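Local atomic coordinates of mannonate dehydratase (Streptococcus suis, PDB entry 3BDK), a protein that probably catalyses the dehydration of D-mannonate to 2-dehydro-3-deoxy-D-gluconate and binds a manganese ion in a TIM barrel. Residues Arg242-Tyr247 against Arg279-Phe284. Residues are numbered along the deposited sequence; the frame is centred on the assembly and turned at random.
Sequences RFLNLY and RNRINF
R279 reaches across to N245 and L244 with its guanidinium group. The contact lies in a xylose isomerase-like TIM barrel. It joins the C-terminal end of helix 237-245 to the turn that links helix 269-278 with strand 282-286. R279 is the first residue of that turn to touch the helix. Its side chain is extended at chi2 and turns at chi3 (66°), which sets the NH1/NH2 end of the guanidinium against the N245 amide. NH2 donates to N245 OD1 at 2.9 Å. NH1 donates to the same OD1 of N245 at 3.0 Å. The oxygen lies close to the guanidinium plane, and the amide plane is turned 43° from it. NH1 lies nearly in line with the C=O bond, whereas NH2 is tilted from the carbonyl plane. Neither N-H points straight at the oxygen. One face of the guanidinium carries CB of L244, 3.4 Å above the plane and displaced from the centre of the group toward its edge. D248 forms a salt bridge with NH1, and Y275 OH is hydrogen-bonded to NH2. The guanidinium is therefore held by several partners, and the D248 carboxylate probably offsets its charge.

N280 has positive phi and is the C-prime residue of a Schellman motif that ends helix 269-278. This turn directs the chain into the barrel strand. R281 follows, and its aliphatic base packs on L244, whose backbone is nearest to it across the contact (7.7 Å between the two CA atoms). Both residues are buried. The R281 chain bends about its CB-CG bond (chi2 -48°), and both of these carbons touch L244. Backbone bonds of R281, just before the strand, and of N283 within it run to I254 of strand 252-257. CD2 of L244 lies 3.8 Å from CB of R281. CG of L244 comes to 3.6 Å from CG of R281.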
loop_
_atom_site.group_PDB
_atom_site.type_symbol
_atom_site.label_atom_id
_atom_site.label_comp_id
_atom_site.label_asym_id
_atom_site.label_seq_id
_atom_site.Cartn_x
_atom_site.Cartn_y
_atom_site.Cartn_z
ATOM N N ARG A 242 -5.134 23.150 -25.788
ATOM C CA ARG A 242 -5.629 22.949 -27.145
ATOM C C ARG A 242 -6.665 21.823 -27.237
ATOM O O ARG A 242 -7.662 21.960 -27.958
ATOM C CB ARG A 242 -4.487 22.672 -28.128
ATOM C CG ARG A 242 -4.788 23.218 -29.516
ATOM C CD ARG A 242 -4.623 22.179 -30.623
ATOM N NE ARG A 242 -3.441 22.404 -31.451
ATOM C CZ ARG A 242 -3.464 22.583 -32.770
ATOM N NH1 ARG A 242 -4.615 22.537 -33.436
ATOM N NH2 ARG A 242 -2.332 22.775 -33.427
ATOM N N PHE A 243 -6.426 20.715 -26.528
ATOM C CA PHE A 243 -7.272 19.535 -26.695
ATOM C C PHE A 243 -8.635 19.781 -26.083
ATOM O O PHE A 243 -9.679 19.461 -26.669
ATOM C CB PHE A 243 -6.679 18.290 -26.062
ATOM C CG PHE A 243 -7.614 17.114 -26.109
ATOM C CD1 PHE A 243 -7.658 16.296 -27.235
ATOM C CD2 PHE A 243 -8.477 16.850 -25.050
ATOM C CE1 PHE A 243 -8.528 15.225 -27.294
ATOM C CE2 PHE A 243 -9.352 15.795 -25.103
ATOM C CZ PHE A 243 -9.382 14.974 -26.225
ATOM N N LEU A 244 -8.610 20.342 -24.883
ATOM C CA LEU A 244 -9.816 20.775 -24.252
ATOM C C LEU A 244 -10.587 21.614 -25.279
ATOM O O LEU A 244 -11.744 21.300 -25.582
ATOM C CB LEU A 244 -9.499 21.502 -22.936
ATOM C CG LEU A 244 -9.496 20.635 -21.642
ATOM C CD1 LEU A 244 -9.285 19.120 -21.854
ATOM C CD2 LEU A 244 -8.548 21.139 -20.527
ATOM N N ASN A 245 -9.915 22.594 -25.888
ATOM C CA ASN A 245 -10.594 23.582 -26.733
ATOM C C ASN A 245 -11.193 23.079 -28.043
ATOM O O ASN A 245 -11.991 23.784 -28.653
ATOM C CB ASN A 245 -9.716 24.809 -26.953
ATOM C CG ASN A 245 -9.409 25.543 -25.653
ATOM O OD1 ASN A 245 -9.971 25.241 -24.589
ATOM N ND2 ASN A 245 -8.513 26.513 -25.730
ATOM N N LEU A 246 -10.838 21.861 -28.453
ATOM C CA LEU A 246 -11.458 21.214 -29.627
ATOM C C LEU A 246 -12.978 21.050 -29.497
ATOM O O LEU A 246 -13.682 20.817 -30.488
ATOM C CB LEU A 246 -10.838 19.835 -29.886
ATOM C CG LEU A 246 -9.343 19.699 -30.183
ATOM C CD1 LEU A 246 -8.900 18.249 -30.078
ATOM C CD2 LEU A 246 -9.006 20.265 -31.556
ATOM N N TYR A 247 -13.467 21.181 -28.268
ATOM C CA TYR A 247 -14.858 20.931 -27.927
ATOM C C TYR A 247 -14.992 21.226 -26.439
ATOM O O TYR A 247 -14.961 20.307 -25.613
ATOM C CB TYR A 247 -15.204 19.474 -28.209
ATOM C CG TYR A 247 -16.674 19.176 -28.319
ATOM C CD1 TYR A 247 -17.435 18.890 -27.186
ATOM C CD2 TYR A 247 -17.303 19.147 -29.563
ATOM C CE1 TYR A 247 -18.800 18.602 -27.292
ATOM C CE2 TYR A 247 -18.664 18.865 -29.678
ATOM C CZ TYR A 247 -19.403 18.598 -28.539
ATOM O OH TYR A 247 -20.735 18.318 -28.659
ATOM N N ARG A 279 -10.550 23.575 -14.672
ATOM C CA ARG A 279 -11.449 23.555 -15.814
ATOM C C ARG A 279 -12.470 22.423 -15.760
ATOM O O ARG A 279 -13.223 22.235 -16.710
ATOM C CB ARG A 279 -10.662 23.516 -17.129
ATOM C CG ARG A 279 -10.055 24.864 -17.492
ATOM C CD ARG A 279 -9.581 24.899 -18.923
ATOM N NE ARG A 279 -10.664 24.795 -19.905
ATOM C CZ ARG A 279 -10.485 24.831 -21.226
ATOM N NH1 ARG A 279 -11.525 24.729 -22.033
ATOM N NH2 ARG A 279 -9.272 24.975 -21.749
ATOM N N ASN A 280 -12.510 21.690 -14.646
ATOM C CA ASN A 280 -13.366 20.514 -14.500
ATOM C C ASN A 280 -13.141 19.529 -15.651
ATOM O O ASN A 280 -14.088 19.073 -16.306
ATOM C CB ASN A 280 -14.857 20.911 -14.371
ATOM C CG ASN A 280 -15.745 19.749 -13.871
ATOM O OD1 ASN A 280 -15.569 19.259 -12.749
ATOM N ND2 ASN A 280 -16.695 19.307 -14.706
ATOM N N ARG A 281 -11.885 19.190 -15.902
ATOM C CA ARG A 281 -11.588 18.422 -17.098
ATOM C C ARG A 281 -10.812 17.127 -16.866
ATOM O O ARG A 281 -10.342 16.490 -17.815
ATOM C CB ARG A 281 -10.916 19.321 -18.160
ATOM C CG ARG A 281 -11.883 20.264 -18.912
ATOM C CD ARG A 281 -13.129 19.503 -19.407
ATOM N NE ARG A 281 -14.052 20.305 -20.213
ATOM C CZ ARG A 281 -14.801 21.300 -19.745
ATOM N NH1 ARG A 281 -14.741 21.653 -18.466
ATOM N NH2 ARG A 281 -15.620 21.945 -20.565
ATOM N N ILE A 282 -10.683 16.731 -15.605
ATOM C CA ILE A 282 -10.134 15.427 -15.302
ATOM C C ILE A 282 -11.300 14.455 -15.170
ATOM O O ILE A 282 -12.112 14.597 -14.266
ATOM C CB ILE A 282 -9.280 15.423 -14.016
ATOM C CG1 ILE A 282 -8.226 16.526 -14.053
ATOM C CG2 ILE A 282 -8.630 14.065 -13.842
ATOM C CD1 ILE A 282 -6.926 16.182 -13.316
ATOM N N ASN A 283 -11.372 13.480 -16.070
ATOM C CA ASN A 283 -12.445 12.493 -16.047
ATOM C C ASN A 283 -11.943 11.105 -15.664
ATOM O O ASN A 283 -12.683 10.124 -15.740
ATOM C CB ASN A 283 -13.154 12.440 -17.403
ATOM C CG ASN A 283 -13.908 13.717 -17.715
ATOM O OD1 ASN A 283 -14.254 13.981 -18.867
ATOM N ND2 ASN A 283 -14.169 14.517 -16.688
ATOM N N PHE A 284 -10.682 11.030 -15.252
ATOM C CA PHE A 284 -10.040 9.750 -14.978
ATOM C C PHE A 284 -8.544 9.924 -14.734
ATOM O O PHE A 284 -7.944 10.906 -15.170
ATOM C CB PHE A 284 -10.274 8.775 -16.133
ATOM C CG PHE A 284 -9.735 7.397 -15.882
ATOM C CD1 PHE A 284 -9.173 6.660 -16.911
ATOM C CD2 PHE A 284 -9.791 6.836 -14.616
ATOM C CE1 PHE A 284 -8.676 5.390 -16.682
ATOM C CE2 PHE A 284 -9.297 5.568 -14.382
ATOM C CZ PHE A 284 -8.738 4.844 -15.416
#